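Local structure of cellulosomal-scaffolding protein A (Clostridium thermocellum, 4B9F) at residues Y7-S12 and N19-V24; D13-I18 and Y121-D126. The protein probably binds crystalline cellulose through this family 3a carbohydrate-binding module of the cellulosome scaffold, holding the enzyme complex on its substrate. One frame throughout, in Å; residues are numbered along the deposited sequence. Where two conformers were deposited one is given.

Interaction 1. Residues Y7-S12 and N19-V24; sequences YNSNPS and NPQFKV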
ATOM      1  N   TYR A   7       5.216  -4.693  -4.736  1.00  9.61           N
ATOM      2  CA  TYR A   7       6.352  -5.447  -4.197  1.00  9.20           C
ATOM      3  C   TYR A   7       6.898  -4.737  -2.966  1.00  8.89           C
ATOM      4  O   TYR A   7       6.606  -3.555  -2.743  1.00  9.86           O
ATOM      5  CB  TYR A   7       7.470  -5.674  -5.231  1.00 10.21           C
ATOM      6  CG  TYR A   7       8.308  -4.457  -5.592  1.00 11.67           C
ATOM      7  CD1 TYR A   7       7.745  -3.364  -6.241  1.00 12.38           C
ATOM      8  CD2 TYR A   7       9.679  -4.434  -5.337  1.00 13.61           C
ATOM      9  CE1 TYR A   7       8.525  -2.254  -6.598  1.00 15.71           C
ATOM     10  CE2 TYR A   7      10.459  -3.336  -5.684  1.00 16.42           C
ATOM     11  CZ  TYR A   7       9.882  -2.250  -6.313  1.00 17.24           C
ATOM     12  OH  TYR A   7      10.670  -1.169  -6.663  1.00 21.33           O
ATOM     13  N   ASN A   8       7.670  -5.467  -2.163  1.00  9.31           N
ATOM     14  CA  ASN A   8       8.428  -4.877  -1.051  1.00  9.17           C
ATOM     15  C   ASN A   8       9.824  -4.553  -1.534  1.00 10.02           C
ATOM     16  O   ASN A   8      10.511  -5.423  -2.072  1.00 11.20           O
ATOM     17  CB  ASN A   8       8.518  -5.854   0.115  1.00 10.11           C
ATOM     18  CG  ASN A   8       7.197  -6.024   0.821  1.00  9.81           C
ATOM     19  OD1 ASN A   8       6.355  -6.816   0.394  1.00 10.20           O
ATOM     20  ND2 ASN A   8       6.986  -5.257   1.882  1.00 10.06           N
ATOM     21  N   SER A   9      10.261  -3.315  -1.353  1.00 10.63           N
ATOM     22  CA  SER A   9      11.564  -2.944  -1.896  1.00 12.45           C
ATOM     23  C   SER A   9      12.727  -3.517  -1.092  1.00 11.56           C
ATOM     24  O   SER A   9      13.798  -3.780  -1.654  1.00 12.41           O
ATOM     25  CB  SER A   9      11.681  -1.431  -2.024  1.00 15.66           C
ATOM     26  OG  SER A   9      11.547  -0.820  -0.757  1.00 19.08           O
ATOM     27  N   ASN A  10      12.529  -3.711   0.211  1.00 11.08           N
ATOM     28  CA  ASN A  10      13.584  -4.271   1.059  1.00 12.17           C
ATOM     29  C   ASN A  10      13.193  -5.648   1.566  1.00 12.03           C
ATOM     30  O   ASN A  10      12.258  -5.781   2.346  1.00 13.57           O
ATOM     31  CB  ASN A  10      13.922  -3.339   2.218  1.00 13.98           C
ATOM     32  CG  ASN A  10      12.764  -3.122   3.145  1.00 15.37           C
ATOM     33  OD1 ASN A  10      11.629  -2.939   2.700  1.00 15.74           O
ATOM     34  ND2 ASN A  10      13.035  -3.154   4.453  1.00 18.20           N
ATOM     35  N   PRO A  11      13.900  -6.684   1.100  1.00 13.06           N
ATOM     36  CA  PRO A  11      13.466  -8.053   1.381  1.00 13.25           C
ATOM     37  C   PRO A  11      14.064  -8.708   2.625  1.00 13.42           C
ATOM     38  O   PRO A  11      13.729  -9.860   2.871  1.00 15.53           O
ATOM     39  CB  PRO A  11      13.930  -8.809   0.136  1.00 15.86           C
ATOM     40  CG  PRO A  11      15.152  -8.091  -0.292  1.00 17.19           C
ATOM     41  CD  PRO A  11      14.903  -6.635   0.020  1.00 13.74           C
ATOM     42  N   SER A  12      14.914  -8.020   3.382  1.00 13.46           N
ATOM     43  CA  SER A  12      15.525  -8.627   4.567  1.00 14.25           C
ATOM     44  C   SER A  12      14.474  -9.139   5.544  1.00 13.63           C
ATOM     45  O   SER A  12      13.501  -8.445   5.849  1.00 13.84           O
ATOM     46  CB  SER A  12      16.423  -7.631   5.287  1.00 16.62           C
ATOM     47  OG  SER A  12      17.487  -7.250   4.445  1.00 21.41           O
ATOM     48  N   ASN A  19       8.547  -1.489   3.635  1.00  9.32           N
ATOM     49  CA  ASN A  19       8.477  -0.570   2.503  1.00  9.34           C
ATOM     50  C   ASN A  19       7.591  -1.101   1.389  1.00  9.36           C
ATOM     51  O   ASN A  19       8.077  -1.579   0.362  1.00 10.70           O
ATOM     52  CB  ASN A  19       9.880  -0.289   1.958  1.00 11.93           C
ATOM     53  CG  ASN A  19      10.767   0.393   2.973  1.00 15.08           C
ATOM     54  OD1 ASN A  19      11.279  -0.240   3.900  1.00 19.62           O
ATOM     55  ND2 ASN A  19      10.937   1.695   2.819  1.00 18.90           N
ATOM     56  N   PRO A  20       6.271  -1.028   1.590  1.00  9.53           N
ATOM     57  CA  PRO A  20       5.334  -1.511   0.573  1.00 10.41           C
ATOM     58  C   PRO A  20       5.315  -0.566  -0.627  1.00 10.06           C
ATOM     59  O   PRO A  20       5.144   0.643  -0.454  1.00 11.23           O
ATOM     60  CB  PRO A  20       3.983  -1.507   1.308  1.00 11.96           C
ATOM     61  CG  PRO A  20       4.158  -0.517   2.406  1.00 15.38           C
ATOM     62  CD  PRO A  20       5.602  -0.479   2.779  1.00 11.13           C
ATOM     63  N   GLN A  21       5.485  -1.117  -1.827  1.00  9.24           N
ATOM     64  CA  GLN A  21       5.402  -0.334  -3.063  1.00 10.08           C
ATOM     65  C   GLN A  21       4.149  -0.752  -3.821  1.00  8.71           C
ATOM     66  O   GLN A  21       4.006  -1.924  -4.171  1.00  9.75           O
ATOM     67  CB  GLN A  21       6.623  -0.585  -3.956  1.00 11.23           C
ATOM     68  CG  GLN A  21       7.949  -0.641  -3.219  1.00 12.24           C
ATOM     69  CD  GLN A  21       8.436   0.716  -2.778  1.00 15.16           C
ATOM     70  OE1 GLN A  21       8.627   1.619  -3.599  1.00 17.05           O
ATOM     71  NE2 GLN A  21       8.664   0.865  -1.477  1.00 16.27           N
ATOM     72  N   PHE A  22       3.239   0.192  -4.063  1.00  8.89           N
ATOM     73  CA  PHE A  22       2.005  -0.091  -4.789  1.00  9.16           C
ATOM     74  C   PHE A  22       1.971   0.656  -6.107  1.00  8.61           C
ATOM     75  O   PHE A  22       2.418   1.809  -6.192  1.00  9.25           O
ATOM     76  CB  PHE A  22       0.783   0.386  -3.995  1.00  9.51           C
ATOM     77  CG  PHE A  22       0.344  -0.528  -2.881  1.00  9.69           C
ATOM     78  CD1 PHE A  22       0.849  -0.377  -1.602  1.00 10.71           C
ATOM     79  CD2 PHE A  22      -0.637  -1.492  -3.104  1.00  9.77           C
ATOM     80  CE1 PHE A  22       0.415  -1.194  -0.561  1.00 11.33           C
ATOM     81  CE2 PHE A  22      -1.071  -2.305  -2.076  1.00 11.06           C
ATOM     82  CZ  PHE A  22      -0.548  -2.156  -0.805  1.00 11.12           C
ATOM     83  N   LYS A  23       1.383   0.033  -7.123  1.00  9.24           N
ATOM     84  CA  LYS A  23       1.054   0.745  -8.356  1.00  9.63           C
ATOM     85  C   LYS A  23      -0.352   0.355  -8.761  1.00 10.07           C
ATOM     86  O   LYS A  23      -0.630  -0.825  -8.996  1.00 12.23           O
ATOM     87  CB  LYS A  23       2.041   0.430  -9.483  1.00 11.69           C
ATOM     88  CG  LYS A  23       1.759   1.221 -10.766  1.00 14.40           C
ATOM     89  CD  LYS A  23       2.982   1.336 -11.668  1.00 20.64           C
ATOM     90  CE  LYS A  23       3.509  -0.014 -12.080  1.00 20.81           C
ATOM     91  NZ  LYS A  23       4.491   0.144 -13.197  1.00 20.43           N
ATOM     92  N   VAL A  24      -1.240   1.339  -8.839  1.00  9.47           N
ATOM     93  CA  VAL A  24      -2.646   1.073  -9.119  1.00  9.66           C
ATOM     94  C   VAL A  24      -3.008   1.722 -10.445  1.00  8.97           C
ATOM     95  O   VAL A  24      -2.796   2.925 -10.634  1.00 10.56           O
ATOM     96  CB  VAL A  24      -3.544   1.651  -8.003  1.00 11.05           C
ATOM     97  CG1 VAL A  24      -5.020   1.362  -8.296  1.00 12.44           C
ATOM     98  CG2 VAL A  24      -3.134   1.104  -6.644  1.00 13.01           C
TER
HETATM   99  O   HOH W   1       9.418  -4.302   3.260  1.00  9.48           O

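Interaction 2. Residues D13-I18 and Y121-D126; sequences DTTNSI and YTQSND. With CA (calcium ion), chain C.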
ATOM      1  N   ASP A  13      14.679 -10.345   6.056  1.00 13.15           N
ATOM      2  CA  ASP A  13      13.702 -10.921   6.966  1.00 12.66           C
ATOM      3  C   ASP A  13      13.542 -10.076   8.229  1.00 12.73           C
ATOM      4  O   ASP A  13      12.429  -9.780   8.656  1.00 14.44           O
ATOM      5  CB  ASP A  13      14.082 -12.352   7.333  1.00 14.63           C
ATOM      6  CG  ASP A  13      13.011 -13.038   8.148  1.00 18.65           C
ATOM      7  OD1 ASP A  13      11.816 -12.831   7.853  1.00 22.56           O
ATOM      8  OD2 ASP A  13      13.356 -13.787   9.083  1.00 23.96           O
ATOM      9  N   THR A  14      14.660  -9.684   8.827  1.00 12.70           N
ATOM     10  CA  THR A  14      14.636  -8.815   9.994  1.00 13.15           C
ATOM     11  C   THR A  14      14.917  -7.386   9.549  1.00 13.36           C
ATOM     12  O   THR A  14      15.920  -7.118   8.888  1.00 15.46           O
ATOM     13  CB  THR A  14      15.682  -9.251  11.025  1.00 15.05           C
ATOM     14  OG1 THR A  14      15.441 -10.614  11.392  1.00 17.77           O
ATOM     15  CG2 THR A  14      15.615  -8.378  12.268  1.00 17.89           C
ATOM     16  N   THR A  15      14.019  -6.473   9.894  1.00 11.32           N
ATOM     17  CA  THR A  15      14.161  -5.093   9.442  1.00 12.49           C
ATOM     18  C   THR A  15      13.419  -4.167  10.390  1.00 12.00           C
ATOM     19  O   THR A  15      12.429  -4.570  10.988  1.00 11.71           O
ATOM     20  CB  THR A  15      13.595  -4.924   8.012  1.00 13.55           C
ATOM     21  OG1 THR A  15      13.797  -3.577   7.566  1.00 13.79           O
ATOM     22  CG2 THR A  15      12.098  -5.247   7.961  1.00 13.94           C
ATOM     23  N   ASN A  16      13.892  -2.930  10.538  1.00 11.11           N
ATOM     24  CA  ASN A  16      13.147  -1.954  11.329  1.00 10.82           C
ATOM     25  C   ASN A  16      12.230  -1.059  10.493  1.00 10.76           C
ATOM     26  O   ASN A  16      11.594  -0.151  11.013  1.00 12.51           O
ATOM     27  CB  ASN A  16      14.065  -1.140  12.255  1.00 12.30           C
ATOM     28  CG  ASN A  16      15.021  -0.221  11.503  1.00 15.01           C
ATOM     29  OD1 ASN A  16      14.838   0.087  10.330  1.00 16.76           O
ATOM     30  ND2 ASN A  16      16.042   0.243  12.205  1.00 16.61           N
ATOM     31  N   SER A  17      12.180  -1.312   9.193  0.62  9.32           N
ATOM     32  CA  SER A  17      11.273  -0.581   8.333  0.62 10.26           C
ATOM     33  C   SER A  17      10.686  -1.523   7.306  0.62  8.89           C
ATOM     34  O   SER A  17      11.374  -2.400   6.782  0.62 10.29           O
ATOM     35  CB  SER A  17      12.004   0.561   7.629  0.62 17.39           C
ATOM     36  OG  SER A  17      12.650   1.399   8.573  0.62 21.88           O
ATOM     37  N   ILE A  18       9.404  -1.334   7.038  1.00  9.56           N
ATOM     38  CA  ILE A  18       8.702  -2.072   5.993  1.00  9.27           C
ATOM     39  C   ILE A  18       8.343  -1.081   4.885  1.00  9.67           C
ATOM     40  O   ILE A  18       7.916   0.040   5.159  1.00  9.39           O
ATOM     41  CB  ILE A  18       7.472  -2.806   6.563  1.00  9.95           C
ATOM     42  CG1 ILE A  18       7.962  -3.906   7.517  1.00 12.37           C
ATOM     43  CG2 ILE A  18       6.635  -3.438   5.445  1.00  9.82           C
ATOM     44  CD1 ILE A  18       6.880  -4.603   8.322  1.00 13.91           C
ATOM     45  N   TYR A 121      10.975  -5.774  12.963  1.00 11.84           N
ATOM     46  CA  TYR A 121       9.936  -6.630  12.425  1.00 11.30           C
ATOM     47  C   TYR A 121      10.582  -7.871  11.816  1.00 12.00           C
ATOM     48  O   TYR A 121      11.771  -7.867  11.454  1.00 12.63           O
ATOM     49  CB  TYR A 121       9.239  -5.946  11.258  1.00 10.21           C
ATOM     50  CG  TYR A 121       8.443  -4.703  11.535  1.00  9.90           C
ATOM     51  CD1 TYR A 121       7.156  -4.772  12.074  1.00  9.30           C
ATOM     52  CD2 TYR A 121       8.944  -3.453  11.185  1.00 10.96           C
ATOM     53  CE1 TYR A 121       6.402  -3.617  12.278  1.00 10.17           C
ATOM     54  CE2 TYR A 121       8.211  -2.303  11.391  1.00 11.05           C
ATOM     55  CZ  TYR A 121       6.936  -2.386  11.930  1.00  9.56           C
ATOM     56  OH  TYR A 121       6.208  -1.234  12.108  1.00 10.98           O
ATOM     57  N   THR A 122       9.765  -8.906  11.653  1.00 11.79           N
ATOM     58  CA  THR A 122      10.116 -10.105  10.909  1.00 11.70           C
ATOM     59  C   THR A 122       9.172 -10.173   9.718  1.00 11.54           C
ATOM     60  O   THR A 122       7.955 -10.146   9.906  1.00 11.32           O
ATOM     61  CB  THR A 122       9.892 -11.346  11.783  1.00 14.58           C
ATOM     62  OG1 THR A 122      10.827 -11.329  12.869  1.00 16.54           O
ATOM     63  CG2 THR A 122      10.052 -12.626  10.970  1.00 16.42           C
ATOM     64  N   GLN A 123       9.707 -10.247   8.501  1.00 10.88           N
ATOM     65  CA  GLN A 123       8.838 -10.192   7.326  1.00 11.04           C
ATOM     66  C   GLN A 123       8.326 -11.550   6.855  1.00 10.65           C
ATOM     67  O   GLN A 123       7.370 -11.615   6.092  1.00 12.23           O
ATOM     68  CB  GLN A 123       9.516  -9.437   6.181  1.00 10.15           C
ATOM     69  CG  GLN A 123       9.950  -8.031   6.574  1.00 10.56           C
ATOM     70  CD  GLN A 123      10.116  -7.133   5.372  1.00  9.76           C
ATOM     71  OE1 GLN A 123       9.160  -6.497   4.920  1.00  9.76           O
ATOM     72  NE2 GLN A 123      11.329  -7.069   4.844  1.00 10.98           N
ATOM     73  N   SER A 124       8.947 -12.626   7.330  1.00 12.66           N
ATOM     74  CA  SER A 124       8.616 -13.967   6.855  1.00 13.21           C
ATOM     75  C   SER A 124       7.239 -14.426   7.315  1.00 14.15           C
ATOM     76  O   SER A 124       6.713 -15.403   6.798  1.00 17.40           O
ATOM     77  CB  SER A 124       9.661 -14.979   7.321  1.00 17.51           C
ATOM     78  OG  SER A 124       9.616 -15.126   8.729  1.00 21.14           O
ATOM     79  N   ASN A 125       6.669 -13.744   8.304  1.00 12.76           N
ATOM     80  CA  ASN A 125       5.339 -14.084   8.811  1.00 12.00           C
ATOM     81  C   ASN A 125       4.321 -12.980   8.511  1.00 11.46           C
ATOM     82  O   ASN A 125       3.394 -12.750   9.291  1.00 12.69           O
ATOM     83  CB  ASN A 125       5.391 -14.416  10.315  1.00 12.81           C
ATOM     84  CG  ASN A 125       5.916 -13.266  11.150  1.00 13.46           C
ATOM     85  OD1 ASN A 125       6.248 -12.209  10.619  1.00 11.92           O
ATOM     86  ND2 ASN A 125       5.973 -13.459  12.465  1.00 17.23           N
ATOM     87  N   ASP A 126       4.500 -12.316   7.371  1.00 11.14           N
ATOM     88  CA  ASP A 126       3.605 -11.238   6.925  1.00 10.08           C
ATOM     89  C   ASP A 126       2.876 -11.638   5.648  1.00 10.21           C
ATOM     90  O   ASP A 126       3.508 -11.822   4.598  1.00 11.13           O
ATOM     91  CB  ASP A 126       4.390  -9.949   6.647  1.00 10.44           C
ATOM     92  CG  ASP A 126       5.050  -9.377   7.881  1.00  9.79           C
ATOM     93  OD1 ASP A 126       4.677  -9.781   8.999  1.00 11.21           O
ATOM     94  OD2 ASP A 126       5.931  -8.504   7.724  1.00 10.16           O
TER
HETATM   95 CA    CA C 153       5.887  -9.861  11.084  1.00 10.56          CA
HETATM   96  O   HOH W   2      11.867 -15.674   9.738  1.00 26.99           O
HETATM   97  O   HOH W   3      13.284 -12.058  11.904  1.00 27.45           O
HETATM   98  O   HOH W   4       6.492  -7.616  10.176  1.00 10.92           O

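Interaction 1. Residues Y7-S12 and N19-V24
Tyr7 and Gln21 form an antiparallel hydrogen-bonded pair: Tyr7 N donates to Gln21 O (3.1 Å) and Gln21 N returns a bond to Tyr7 O (2.8 Å). The ladder runs one step past the end of strand 2-8, where Ser9 N reaches Asn19 O at 3.3 Å. That oxygen takes a second, nearly straight bond from Gln21 NE2 at 3.1 Å; this donor stands above the carbonyl plane, while the oxygen lies in the amide plane of Gln21. Gln21 CG, anti to the carbonyl carbon (chi1 -42°), lies over one face of the Tyr7 ring, a CH-pi contact 4.0 Å from the centroid and offset toward the rim, with CB against CE1. The side chain then bends at chi2 (-74°), which turns CD back toward Asn19. Ser9 OG packs on Asn19 CB at 3.2 Å. On the Asn8 and Pro20 side, one water accepts from Asn8 ND2 and Asn19 N and can donate to Asn10 OD1 (2.7 Å). Lys130 N and Tyr41 OH also hold the Asn8 amide, and Asn10 ND2 bonds to Ser17. Two donors on Asn19 O and one shared water thus keep residues 8-10 and 19-21 together where regular strand pairing stops.

Interaction 2. Residues D13-I18 and Y121-D126
Thr15 and Tyr121 exchange two backbone hydrogen bonds, Tyr121 N to Thr15 O (2.7 Å) and Thr15 N to Tyr121 O, and make the hydrogen-bonded pair of a two-stranded antiparallel ribbon. Thr14 and Thr122 are the neighbouring non-hydrogen-bonded pair, and beyond them Gln123 N donates to Asp13 O at 2.8 Å. With CG anti to its backbone N (chi1 -173°), the Asp13 carboxylate runs beside Thr122, and OD1 takes a weak bond from Ser124 N (2.9 Å). One water joins Asp13 OD2 to Ser124 OG; another connects Thr14 OG1 with Thr122 OG1. On the face carrying Thr15 and Tyr121, Ile18 CD1 sits over one face of the Tyr121 ring, 3.7 Å from its centroid, and the two side chains cross at about a right angle. Thr15 CG2 rests against the Gln123 amide, whose NE2 bonds to Ser12 and Asn10, and Thr15 OG1 donates to Ser17 O.

The type I turn Gln123-Asp126, closed by Asp126 N to Gln123 O, folds residues 121-126 round the calcium ion. Thr122 O, Asn125 OD1 and Asp126 OD1 each bind it at 2.4 Å, together with a water that also donates to Asp126 OD2; Thr44 and Asp46 supply further ligands. Tyr121 OH bonds to Gln51 OE1. The ribbon thus lies at one end of the two larger sheets: Ile18 meets Phe113 of strand 106-115 and Tyr41 of strand 37-43, while Tyr121 and Asp126 pack on Tyr43 of strand 37-43.

How the interactions relate
The four segments alternate along the chain: residues 7-12, 13-18 and 19-24 run on without a break, and 121-126 returns much later to pair with the middle one. Interaction 1 joins neighbouring strands of the six-stranded sheet, whereas interaction 2 is a separate two-stranded ribbon in which the excursion between those strands pairs with residues 121-122. Their centres are about 12 Å apart, on the same side of the chain's centre, and they meet directly: Ser12 O lies 2.8 Å from Gln123 NE2, and Asn10 ND2 lies 3.0 Å from Ser17 O, both probable hydrogen bonds. The calcium-binding turn is thereby tied to the end of a main sheet of this beta-sandwich module.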